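Long-range contacts in myosin-17 (Arabidopsis thaliana, PDB 7KFL), which is a plant class XI myosin that probably carries cargo along actin filaments, with its globular tail acting as the cargo-binding domain: residues R90-T95 against V146-P151; L258-E263 against S375-D380; Y76-S81 against A161-I166; I36-L41 against S130-Q135. One frame throughout, in Å; residues are numbered along the deposited sequence.

Interaction 1: R90-T95 against V146-P151; sequences RTLKAT and VEAKYP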
# COMPACT_ATOMS: atom_id res chain seq x y z
N ARG A 90 9.19 22.71 1.95
CA ARG A 90 9.09 23.87 2.88
C ARG A 90 10.21 24.89 2.61
O ARG A 90 10.21 25.93 3.29
CB ARG A 90 9.16 23.39 4.34
CG ARG A 90 7.97 22.55 4.79
CD ARG A 90 8.10 22.13 6.24
NE ARG A 90 7.03 21.23 6.67
CZ ARG A 90 6.96 20.65 7.86
NH1 ARG A 90 7.90 20.85 8.77
NH2 ARG A 90 5.94 19.84 8.15
N THR A 91 11.11 24.61 1.66
CA THR A 91 12.32 25.43 1.37
C THR A 91 12.20 26.09 -0.01
O THR A 91 12.12 27.33 -0.06
CB THR A 91 13.59 24.57 1.47
OG1 THR A 91 13.69 24.12 2.83
CG2 THR A 91 14.85 25.31 1.09
N LEU A 92 12.20 25.29 -1.09
CA LEU A 92 12.28 25.77 -2.50
C LEU A 92 11.05 26.63 -2.84
O LEU A 92 9.93 26.09 -2.80
CB LEU A 92 12.37 24.57 -3.45
CG LEU A 92 13.48 23.55 -3.18
CD1 LEU A 92 13.73 22.69 -4.41
CD2 LEU A 92 14.77 24.22 -2.73
N LYS A 93 11.27 27.91 -3.14
CA LYS A 93 10.27 28.82 -3.78
C LYS A 93 10.39 28.66 -5.30
O LYS A 93 11.53 28.69 -5.81
CB LYS A 93 10.51 30.28 -3.38
CG LYS A 93 9.94 30.72 -2.04
CD LYS A 93 10.31 32.15 -1.68
CE LYS A 93 9.82 32.60 -0.32
NZ LYS A 93 8.63 33.48 -0.42
N ALA A 94 9.26 28.50 -5.99
CA ALA A 94 9.18 28.27 -7.46
C ALA A 94 9.57 29.55 -8.21
O ALA A 94 9.21 30.65 -7.74
CB ALA A 94 7.79 27.82 -7.84
N THR A 95 10.29 29.39 -9.33
CA THR A 95 10.76 30.49 -10.21
C THR A 95 10.48 30.12 -11.67
O THR A 95 10.31 28.92 -11.96
CB THR A 95 12.26 30.79 -9.99
OG1 THR A 95 13.02 29.64 -10.36
CG2 THR A 95 12.57 31.16 -8.56
N VAL A 146 14.40 29.54 0.00
CA VAL A 146 15.37 29.96 -1.05
C VAL A 146 14.65 29.89 -2.40
O VAL A 146 13.93 28.90 -2.63
CB VAL A 146 16.66 29.10 -1.04
CG1 VAL A 146 17.14 28.84 0.38
CG2 VAL A 146 16.50 27.79 -1.80
N GLU A 147 14.80 30.92 -3.25
CA GLU A 147 14.23 30.93 -4.62
C GLU A 147 15.05 29.94 -5.47
O GLU A 147 16.15 30.31 -5.91
CB GLU A 147 14.21 32.35 -5.20
CG GLU A 147 13.21 33.26 -4.52
CD GLU A 147 12.87 34.53 -5.28
OE1 GLU A 147 12.34 34.42 -6.40
OE2 GLU A 147 13.12 35.63 -4.74
N ALA A 148 14.52 28.72 -5.63
CA ALA A 148 15.19 27.58 -6.30
C ALA A 148 15.34 27.86 -7.79
O ALA A 148 14.36 28.32 -8.41
CB ALA A 148 14.40 26.32 -6.06
N LYS A 149 16.52 27.59 -8.35
CA LYS A 149 16.80 27.64 -9.81
C LYS A 149 16.37 26.31 -10.43
O LYS A 149 15.93 25.43 -9.68
CB LYS A 149 18.28 27.96 -10.05
CG LYS A 149 18.74 29.33 -9.54
CD LYS A 149 18.00 30.50 -10.16
CE LYS A 149 18.46 31.84 -9.63
NZ LYS A 149 17.93 32.12 -8.28
N TYR A 150 16.48 26.19 -11.76
CA TYR A 150 15.82 25.13 -12.57
C TYR A 150 16.38 23.75 -12.22
O TYR A 150 15.61 22.79 -12.15
CB TYR A 150 15.91 25.45 -14.06
CG TYR A 150 15.14 26.68 -14.48
CD1 TYR A 150 13.92 26.99 -13.90
CD2 TYR A 150 15.62 27.53 -15.46
CE1 TYR A 150 13.20 28.11 -14.27
CE2 TYR A 150 14.92 28.66 -15.85
CZ TYR A 150 13.70 28.95 -15.25
OH TYR A 150 12.99 30.06 -15.62
N PRO A 151 17.70 23.57 -11.98
CA PRO A 151 18.22 22.27 -11.56
C PRO A 151 17.54 21.73 -10.29
O PRO A 151 17.30 20.53 -10.23
CB PRO A 151 19.71 22.54 -11.29
CG PRO A 151 20.02 23.74 -12.16
CD PRO A 151 18.76 24.58 -12.13
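Lys-93 lies between Val-146 and Ala-148 and bonds to both through its backbone. Its N donates almost straight to Val-146 O at 2.9 Å (175° at the hydrogen), while its O takes the N-H of Ala-148, N to O 3.0 Å. Two residues earlier, Thr-91 O receives Val-146 N at 3.2 Å. Further on, the hydroxyl of Thr-95 takes over: OG1 donates to Ala-148 O at 2.7 Å, in the carbonyl plane, and CG2 lies 3.9 Å from Glu-147 CB. Chi1 of 64° sets OG1 between the backbone N and the carbonyl carbon, on the side of Ala-148. An alanine here would probably leave Ala-148 O without this donor and bare the flank of Glu-147 that CG2 covers. The pairing is a minimal two-stranded parallel sheet, 92-93 beside 146-147. On one of its faces Leu-92 and Val-146 lie side by side, CD2 to CG2 4.1 Å, and the methyl of Ala-148 meets Leu-92 CB at 3.7 Å; Lys-93 and Glu-147 occupy the other. Phe-46 touches both Leu-92 and Val-146, and Leu-153 backs Thr-95 and Ala-148. Thr-91 OG1 is hydrogen-bonded to Leu-87 O and to Tyr-37 OH, which ties the strand to the end of helix 71-89; Lys-149 is the N-cap residue of helix 150-186.

Interaction 2: L258-E263 against S375-D380; sequences LLLRRE and SFLLDD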
# COMPACT_ATOMS: atom_id res chain seq x y z
N LEU A 258 -15.18 -15.85 -5.04
CA LEU A 258 -16.59 -16.16 -4.72
C LEU A 258 -17.45 -16.05 -5.99
O LEU A 258 -18.36 -16.89 -6.15
CB LEU A 258 -17.12 -15.21 -3.63
CG LEU A 258 -16.47 -15.33 -2.25
CD1 LEU A 258 -17.31 -14.60 -1.21
CD2 LEU A 258 -16.26 -16.78 -1.84
N LEU A 259 -17.17 -15.06 -6.84
CA LEU A 259 -17.96 -14.76 -8.06
C LEU A 259 -17.63 -15.75 -9.18
O LEU A 259 -18.54 -16.05 -9.96
CB LEU A 259 -17.68 -13.32 -8.52
CG LEU A 259 -18.01 -12.21 -7.53
CD1 LEU A 259 -17.70 -10.85 -8.14
CD2 LEU A 259 -19.47 -12.26 -7.09
N LEU A 260 -16.37 -16.20 -9.27
CA LEU A 260 -15.84 -16.92 -10.46
C LEU A 260 -15.60 -18.41 -10.19
O LEU A 260 -15.61 -19.18 -11.17
CB LEU A 260 -14.54 -16.23 -10.91
CG LEU A 260 -14.68 -14.78 -11.37
CD1 LEU A 260 -13.36 -14.28 -11.94
CD2 LEU A 260 -15.80 -14.62 -12.38
N ARG A 261 -15.38 -18.81 -8.93
CA ARG A 261 -15.15 -20.23 -8.54
C ARG A 261 -16.39 -20.76 -7.82
O ARG A 261 -16.71 -20.25 -6.73
CB ARG A 261 -13.91 -20.36 -7.65
CG ARG A 261 -12.65 -19.76 -8.25
CD ARG A 261 -11.41 -20.42 -7.68
NE ARG A 261 -10.20 -19.97 -8.34
CZ ARG A 261 -9.03 -20.61 -8.30
NH1 ARG A 261 -8.89 -21.74 -7.62
NH2 ARG A 261 -7.99 -20.10 -8.94
N ARG A 262 -17.05 -21.75 -8.43
CA ARG A 262 -18.26 -22.42 -7.88
C ARG A 262 -17.93 -22.98 -6.49
O ARG A 262 -18.68 -22.68 -5.54
CB ARG A 262 -18.74 -23.51 -8.85
CG ARG A 262 -20.07 -24.15 -8.49
CD ARG A 262 -19.92 -25.45 -7.72
NE ARG A 262 -21.19 -26.13 -7.52
CZ ARG A 262 -21.34 -27.31 -6.91
NH1 ARG A 262 -20.28 -27.95 -6.43
NH2 ARG A 262 -22.54 -27.84 -6.78
N GLU A 263 -16.81 -23.71 -6.38
CA GLU A 263 -16.36 -24.42 -5.15
C GLU A 263 -16.13 -23.45 -3.99
O GLU A 263 -16.23 -23.91 -2.83
CB GLU A 263 -15.10 -25.25 -5.42
CG GLU A 263 -13.87 -24.44 -5.77
CD GLU A 263 -13.67 -24.16 -7.25
OE1 GLU A 263 -14.66 -24.20 -8.00
OE2 GLU A 263 -12.51 -23.90 -7.65
N SER A 375 -21.21 -2.82 -10.79
CA SER A 375 -20.02 -3.51 -10.24
C SER A 375 -20.26 -5.03 -10.26
O SER A 375 -21.34 -5.46 -9.82
CB SER A 375 -19.71 -3.03 -8.84
OG SER A 375 -19.42 -1.64 -8.84
N PHE A 376 -19.30 -5.79 -10.79
CA PHE A 376 -19.24 -7.27 -10.68
C PHE A 376 -17.90 -7.65 -10.05
O PHE A 376 -17.81 -7.63 -8.81
CB PHE A 376 -19.53 -7.93 -12.03
CG PHE A 376 -19.71 -9.43 -11.96
CD1 PHE A 376 -20.71 -9.98 -11.17
CD2 PHE A 376 -18.89 -10.28 -12.68
CE1 PHE A 376 -20.88 -11.35 -11.10
CE2 PHE A 376 -19.06 -11.66 -12.60
CZ PHE A 376 -20.06 -12.19 -11.82
N LEU A 377 -16.88 -7.94 -10.87
CA LEU A 377 -15.49 -8.19 -10.39
C LEU A 377 -14.94 -6.89 -9.80
O LEU A 377 -15.31 -5.81 -10.30
CB LEU A 377 -14.62 -8.69 -11.55
CG LEU A 377 -15.00 -10.06 -12.11
CD1 LEU A 377 -14.10 -10.44 -13.27
CD2 LEU A 377 -14.94 -11.14 -11.03
N LEU A 378 -14.10 -6.99 -8.77
CA LEU A 378 -13.42 -5.84 -8.12
C LEU A 378 -12.02 -5.67 -8.73
O LEU A 378 -11.49 -6.64 -9.30
CB LEU A 378 -13.34 -6.08 -6.61
CG LEU A 378 -14.67 -6.27 -5.89
CD1 LEU A 378 -14.44 -6.55 -4.41
CD2 LEU A 378 -15.57 -5.06 -6.06
N ASP A 379 -11.47 -4.46 -8.60
CA ASP A 379 -10.07 -4.14 -8.97
C ASP A 379 -9.41 -3.48 -7.77
O ASP A 379 -10.08 -2.68 -7.09
CB ASP A 379 -10.02 -3.25 -10.22
CG ASP A 379 -8.82 -3.52 -11.11
OD1 ASP A 379 -7.83 -4.09 -10.61
OD2 ASP A 379 -8.89 -3.16 -12.30
N ASP A 380 -8.14 -3.82 -7.50
CA ASP A 380 -7.35 -3.27 -6.37
C ASP A 380 -6.96 -1.82 -6.69
O ASP A 380 -7.17 -1.38 -7.84
CB ASP A 380 -6.11 -4.13 -6.09
CG ASP A 380 -5.16 -4.30 -7.27
OD1 ASP A 380 -5.00 -3.33 -8.04
OD2 ASP A 380 -4.60 -5.40 -7.40
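Leu-259 reaches from the last turn of helix 236-260 into the chain around Phe-376 and Leu-377, and every contact across the two segments is apolar or van der Waals. Its CB faces the far end of the Phe-376 ring, 4.2 Å from CZ. From there CD1 continues anti to CA (chi2 -179°), which carries this methyl over the centre of one ring face, 4.3 Å above the plane. The same methyl presses on the backbone, 3.3 Å from Phe-376 O, and lies 4.0 Å from Leu-377 CD2. It is thus walled in by an aromatic face, a carbonyl and a second leucine. Leu-260, the next residue along, meets Leu-377 tip to tip: its CD1 approaches Leu-377 CD2 to 3.6 Å, and the other branch, CD2, lies 3.8 Å from that same methyl. Leu-260 CD2 also comes within 4.4 Å of Phe-376 CE2, so Leu-260 touches both the ring and its neighbour. Phe-376 has CG anti to its backbone N (chi1 -171°), and the ring beyond it lies with one face under Leu-259 CD1. The arrangement joins an extended, irregular piece of the C-terminal chain to a helix of the DIL domain. Polar groups secure its backbone at the sides: Gln-334 NE2 donates to Phe-376 O and Asn-256 OD1 accepts from Leu-378 N. Segment 375-380 therefore runs between helix 236-260 and helix 332-341, whose Gln-333 and Arg-337 touch the Phe-376 side chain and whose Ile-338 touches Leu-259.

Interaction 3: Y76-S81 against A161-I166; sequences YWLSNS and AFLEKI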
# COMPACT_ATOMS: atom_id res chain seq x y z
N TYR A 76 14.61 1.97 3.59
CA TYR A 76 15.63 2.99 3.94
C TYR A 76 15.41 4.26 3.12
O TYR A 76 15.30 5.35 3.71
CB TYR A 76 17.05 2.44 3.72
CG TYR A 76 18.15 3.39 4.11
CD1 TYR A 76 18.44 3.64 5.44
CD2 TYR A 76 18.89 4.06 3.15
CE1 TYR A 76 19.45 4.52 5.81
CE2 TYR A 76 19.90 4.94 3.49
CZ TYR A 76 20.18 5.18 4.83
OH TYR A 76 21.18 6.05 5.18
N TRP A 77 15.33 4.11 1.79
CA TRP A 77 15.25 5.24 0.83
C TRP A 77 13.83 5.81 0.76
O TRP A 77 13.70 6.97 0.32
CB TRP A 77 15.78 4.83 -0.55
CG TRP A 77 17.27 4.91 -0.63
CD1 TRP A 77 18.15 3.90 -0.91
CD2 TRP A 77 18.07 6.08 -0.37
NE1 TRP A 77 19.43 4.37 -0.87
CE2 TRP A 77 19.42 5.69 -0.54
CE3 TRP A 77 17.78 7.40 -0.02
CZ2 TRP A 77 20.47 6.59 -0.37
CZ3 TRP A 77 18.82 8.29 0.14
CH2 TRP A 77 20.15 7.89 -0.03
N LEU A 78 12.82 5.06 1.20
CA LEU A 78 11.45 5.61 1.39
C LEU A 78 11.48 6.65 2.51
O LEU A 78 11.03 7.79 2.28
CB LEU A 78 10.46 4.49 1.72
CG LEU A 78 9.02 4.95 1.93
CD1 LEU A 78 8.32 5.14 0.59
CD2 LEU A 78 8.25 3.98 2.80
N SER A 79 12.01 6.27 3.68
CA SER A 79 12.09 7.12 4.89
C SER A 79 12.93 8.37 4.61
O SER A 79 12.53 9.46 5.05
CB SER A 79 12.65 6.35 6.06
OG SER A 79 12.45 7.06 7.27
N ASN A 80 14.04 8.22 3.87
CA ASN A 80 14.99 9.32 3.54
C ASN A 80 14.36 10.26 2.50
O ASN A 80 14.42 11.49 2.71
CB ASN A 80 16.34 8.78 3.05
CG ASN A 80 17.31 8.56 4.19
OD1 ASN A 80 17.87 9.52 4.71
ND2 ASN A 80 17.49 7.31 4.59
N SER A 81 13.80 9.71 1.42
CA SER A 81 13.17 10.48 0.32
C SER A 81 12.03 11.34 0.88
O SER A 81 11.96 12.53 0.53
CB SER A 81 12.68 9.58 -0.78
OG SER A 81 13.74 8.79 -1.28
N ALA A 161 9.11 11.57 -7.95
CA ALA A 161 8.90 10.41 -8.85
C ALA A 161 9.54 9.15 -8.25
O ALA A 161 8.96 8.07 -8.39
CB ALA A 161 9.43 10.70 -10.23
N PHE A 162 10.70 9.29 -7.60
CA PHE A 162 11.45 8.15 -7.00
C PHE A 162 10.78 7.69 -5.70
O PHE A 162 10.77 6.47 -5.44
CB PHE A 162 12.93 8.49 -6.84
CG PHE A 162 13.77 7.93 -7.96
CD1 PHE A 162 13.94 8.63 -9.15
CD2 PHE A 162 14.34 6.67 -7.86
CE1 PHE A 162 14.69 8.10 -10.19
CE2 PHE A 162 15.09 6.14 -8.89
CZ PHE A 162 15.26 6.86 -10.06
N LEU A 163 10.22 8.61 -4.91
CA LEU A 163 9.41 8.26 -3.70
C LEU A 163 8.22 7.40 -4.12
O LEU A 163 7.97 6.37 -3.46
CB LEU A 163 8.94 9.54 -3.00
CG LEU A 163 8.01 9.32 -1.81
CD1 LEU A 163 8.66 8.45 -0.75
CD2 LEU A 163 7.58 10.65 -1.20
N GLU A 164 7.52 7.80 -5.18
CA GLU A 164 6.34 7.09 -5.74
C GLU A 164 6.77 5.71 -6.24
O GLU A 164 6.05 4.73 -5.97
CB GLU A 164 5.68 7.93 -6.83
CG GLU A 164 4.95 9.14 -6.27
CD GLU A 164 4.54 10.19 -7.29
OE1 GLU A 164 4.72 9.95 -8.50
OE2 GLU A 164 4.03 11.25 -6.86
N LYS A 165 7.91 5.63 -6.94
CA LYS A 165 8.49 4.36 -7.47
C LYS A 165 8.84 3.43 -6.32
O LYS A 165 8.48 2.23 -6.38
CB LYS A 165 9.72 4.65 -8.32
CG LYS A 165 10.47 3.42 -8.82
CD LYS A 165 11.48 3.73 -9.90
CE LYS A 165 12.40 2.58 -10.21
NZ LYS A 165 11.69 1.45 -10.86
N ILE A 166 9.55 3.94 -5.31
CA ILE A 166 10.00 3.17 -4.11
C ILE A 166 8.76 2.66 -3.37
O ILE A 166 8.66 1.44 -3.16
CB ILE A 166 10.94 4.02 -3.23
CG1 ILE A 166 12.31 4.19 -3.90
CG2 ILE A 166 11.08 3.43 -1.83
CD1 ILE A 166 13.12 5.35 -3.37
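Trp-77 O, in the turn that carries Trp-77, Leu-78 and Ser-81 against Ile-166 and Leu-163, accepts Ser-81 N at 3.0 Å; Ser-81 OG is directed at the same oxygen, though at a modelled distance too short to be trusted. The contact is a buried helix-helix crossing within the helical bundle: helices 71-89 and 150-186 run roughly antiparallel, with segment axes 9.5 Å apart and a crossing angle of -146°. The backbones come closest at Ser-81 and Leu-163, CA to CA 5.9 Å, where the serine presents only a small side chain. Ile-166 points at the opposing helix and divides its branches. CG2 lies 3.8 Å from Leu-78 CB, the two side chains sliding past each other in opposite directions. CD1 follows the other branch to Trp-77 CB at 3.9 Å and lies 4.1 Å from Ser-81 OG. An alanine in place of Ile-166 would probably open a gap beside Leu-78 and Trp-77, since the atoms of both branches would be gone. Behind this layer, Trp-77 and Ile-166 are also covered by helix 53-65, through Ile-61 and Ala-64 on the tryptophan and Ile-65 on the isoleucine. Phe-386 of the C-terminal chain touches Leu-163. The two leucine side chains cross obliquely, with Leu-78 CD1 to Leu-163 CD1 at 3.6 Å.

Interaction 4: I36-L41 against S130-Q135; sequences IYKCLL and SFLNRQ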
# COMPACT_ATOMS: atom_id res chain seq x y z
N ILE A 36 22.37 15.32 3.05
CA ILE A 36 22.14 15.80 1.66
C ILE A 36 21.69 17.26 1.72
O ILE A 36 22.36 18.11 1.10
CB ILE A 36 21.13 14.91 0.91
CG1 ILE A 36 21.74 13.57 0.51
CG2 ILE A 36 20.55 15.63 -0.30
CD1 ILE A 36 20.73 12.50 0.16
N TYR A 37 20.60 17.54 2.45
CA TYR A 37 19.94 18.87 2.54
C TYR A 37 20.95 19.94 2.95
O TYR A 37 20.96 21.02 2.32
CB TYR A 37 18.78 18.83 3.54
CG TYR A 37 18.06 20.15 3.69
CD1 TYR A 37 17.38 20.71 2.62
CD2 TYR A 37 18.06 20.84 4.89
CE1 TYR A 37 16.72 21.93 2.74
CE2 TYR A 37 17.40 22.05 5.03
CZ TYR A 37 16.73 22.60 3.95
OH TYR A 37 16.08 23.79 4.07
N LYS A 38 21.76 19.66 3.97
CA LYS A 38 22.70 20.64 4.60
C LYS A 38 23.83 20.99 3.62
O LYS A 38 24.14 22.19 3.51
CB LYS A 38 23.23 20.09 5.92
CG LYS A 38 22.22 20.10 7.05
CD LYS A 38 22.81 19.81 8.40
CE LYS A 38 21.84 20.08 9.52
NZ LYS A 38 22.28 19.44 10.78
N CYS A 39 24.42 19.99 2.96
CA CYS A 39 25.44 20.18 1.90
C CYS A 39 24.90 21.14 0.82
O CYS A 39 25.60 22.12 0.50
CB CYS A 39 25.83 18.86 1.25
SG CYS A 39 26.76 17.77 2.36
N LEU A 40 23.70 20.86 0.31
CA LEU A 40 23.05 21.65 -0.76
C LEU A 40 22.78 23.07 -0.25
O LEU A 40 22.89 24.02 -1.05
CB LEU A 40 21.74 20.97 -1.19
CG LEU A 40 21.88 19.57 -1.79
CD1 LEU A 40 20.52 19.04 -2.22
CD2 LEU A 40 22.85 19.55 -2.97
N LEU A 41 22.45 23.21 1.04
CA LEU A 41 22.19 24.51 1.71
C LEU A 41 23.52 25.24 1.90
O LEU A 41 23.57 26.47 1.65
CB LEU A 41 21.48 24.26 3.04
CG LEU A 41 20.56 25.37 3.53
CD1 LEU A 41 19.37 25.56 2.60
CD2 LEU A 41 20.08 25.09 4.95
N SER A 130 33.69 18.28 6.20
CA SER A 130 33.92 18.26 7.67
C SER A 130 33.41 19.57 8.30
O SER A 130 33.88 19.92 9.40
CB SER A 130 35.38 18.03 7.98
OG SER A 130 35.78 16.73 7.56
N PHE A 131 32.46 20.24 7.63
CA PHE A 131 31.74 21.44 8.13
C PHE A 131 30.51 21.00 8.94
O PHE A 131 29.94 21.84 9.66
CB PHE A 131 31.32 22.34 6.96
CG PHE A 131 30.30 21.74 6.03
CD1 PHE A 131 30.68 20.91 4.98
CD2 PHE A 131 28.94 21.98 6.22
CE1 PHE A 131 29.74 20.35 4.14
CE2 PHE A 131 28.00 21.42 5.37
CZ PHE A 131 28.40 20.60 4.34
N LEU A 132 30.12 19.73 8.82
CA LEU A 132 28.92 19.13 9.48
C LEU A 132 29.24 18.72 10.92
O LEU A 132 28.32 18.23 11.61
CB LEU A 132 28.46 17.92 8.65
CG LEU A 132 27.70 18.25 7.37
CD1 LEU A 132 27.76 17.09 6.38
CD2 LEU A 132 26.26 18.62 7.67
N ASN A 133 30.48 18.94 11.38
CA ASN A 133 30.97 18.56 12.73
C ASN A 133 30.67 19.68 13.74
O ASN A 133 31.02 19.50 14.92
CB ASN A 133 32.46 18.23 12.73
CG ASN A 133 32.89 17.36 11.57
OD1 ASN A 133 32.05 16.77 10.89
ND2 ASN A 133 34.19 17.27 11.33
N ARG A 134 30.05 20.78 13.30
CA ARG A 134 29.76 21.97 14.14
C ARG A 134 28.47 21.74 14.95
O ARG A 134 28.32 22.38 16.01
CB ARG A 134 29.71 23.25 13.28
CG ARG A 134 28.38 23.54 12.59
CD ARG A 134 27.61 24.69 13.21
NE ARG A 134 26.76 25.38 12.23
CZ ARG A 134 25.94 26.39 12.51
NH1 ARG A 134 25.82 26.85 13.75
NH2 ARG A 134 25.23 26.94 11.54
N GLN A 135 27.58 20.85 14.47
CA GLN A 135 26.30 20.52 15.16
C GLN A 135 25.87 19.09 14.81
O GLN A 135 26.53 18.46 13.95
CB GLN A 135 25.22 21.54 14.80
CG GLN A 135 24.80 21.52 13.34
CD GLN A 135 23.87 22.66 12.98
OE1 GLN A 135 24.05 23.33 11.97
NE2 GLN A 135 22.86 22.88 13.81
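A cysteine sulfur-aromatic contact is part of this surface patch, where the irregular segment 130-135 packs on one flank of helix 31-43. Cys-39 SG approaches the Phe-131 ring at its edge, near the ring plane: it lies 5.1 Å from the ring centroid, 77° off the normal, and its nearest ring atom is CZ at 3.8 Å. CZ also rests 3.9 Å from Cys-39 CA, so the tip of the ring abuts both the sulfur and the helix backbone. The ring starts from a CG set between the backbone N and the carbonyl carbon (chi1 66°). One of its faces is covered by the following residue, with Leu-132 CG 3.7 Å above the plane and offset toward the rim. The ring also stacks with that of His-42, one helical turn beyond Lys-38. Leu-132 straddles two helix residues: CD2 packs on the aliphatic part of Lys-38, 3.7 Å from CD and 3.8 Å from CB, while CD1 turns to the sulfur. Beyond CG the Lys-38 chain is extended, and it carries the ammonium past Leu-132 to the backbone oxygens of Lys-139 and Leu-137. Those two hydrogen bonds tie the helix to the next part of the same loop. Where the lysine ends, its NZ passes Gln-135 CG at 4.2 Å, and Leu-132 CD1 stands 4.2 Å from Cys-39 SG.

How the interactions relate
Interactions 1, 3 and 4 lie on the same side of the chain's centre, their own centres about 19 to 22 Å apart, while interaction 2 lies on the opposite side, about 34 Å from interaction 3 and 49 Å from interaction 1. Interactions 1 and 3 share helix 150-186, and helix 71-89 leads directly into strand 92-93, so interaction 1 is nested inside the loop that interaction 3 closes. Interaction 4 crosses both in chain order and touches interaction 1 through Tyr-37 and Thr-91. Interaction 2 follows all three. The C-terminal chain connects the two sides: beyond 375-380 it returns to put Phe-386 on Leu-163 and Ser-392 on Arg-90.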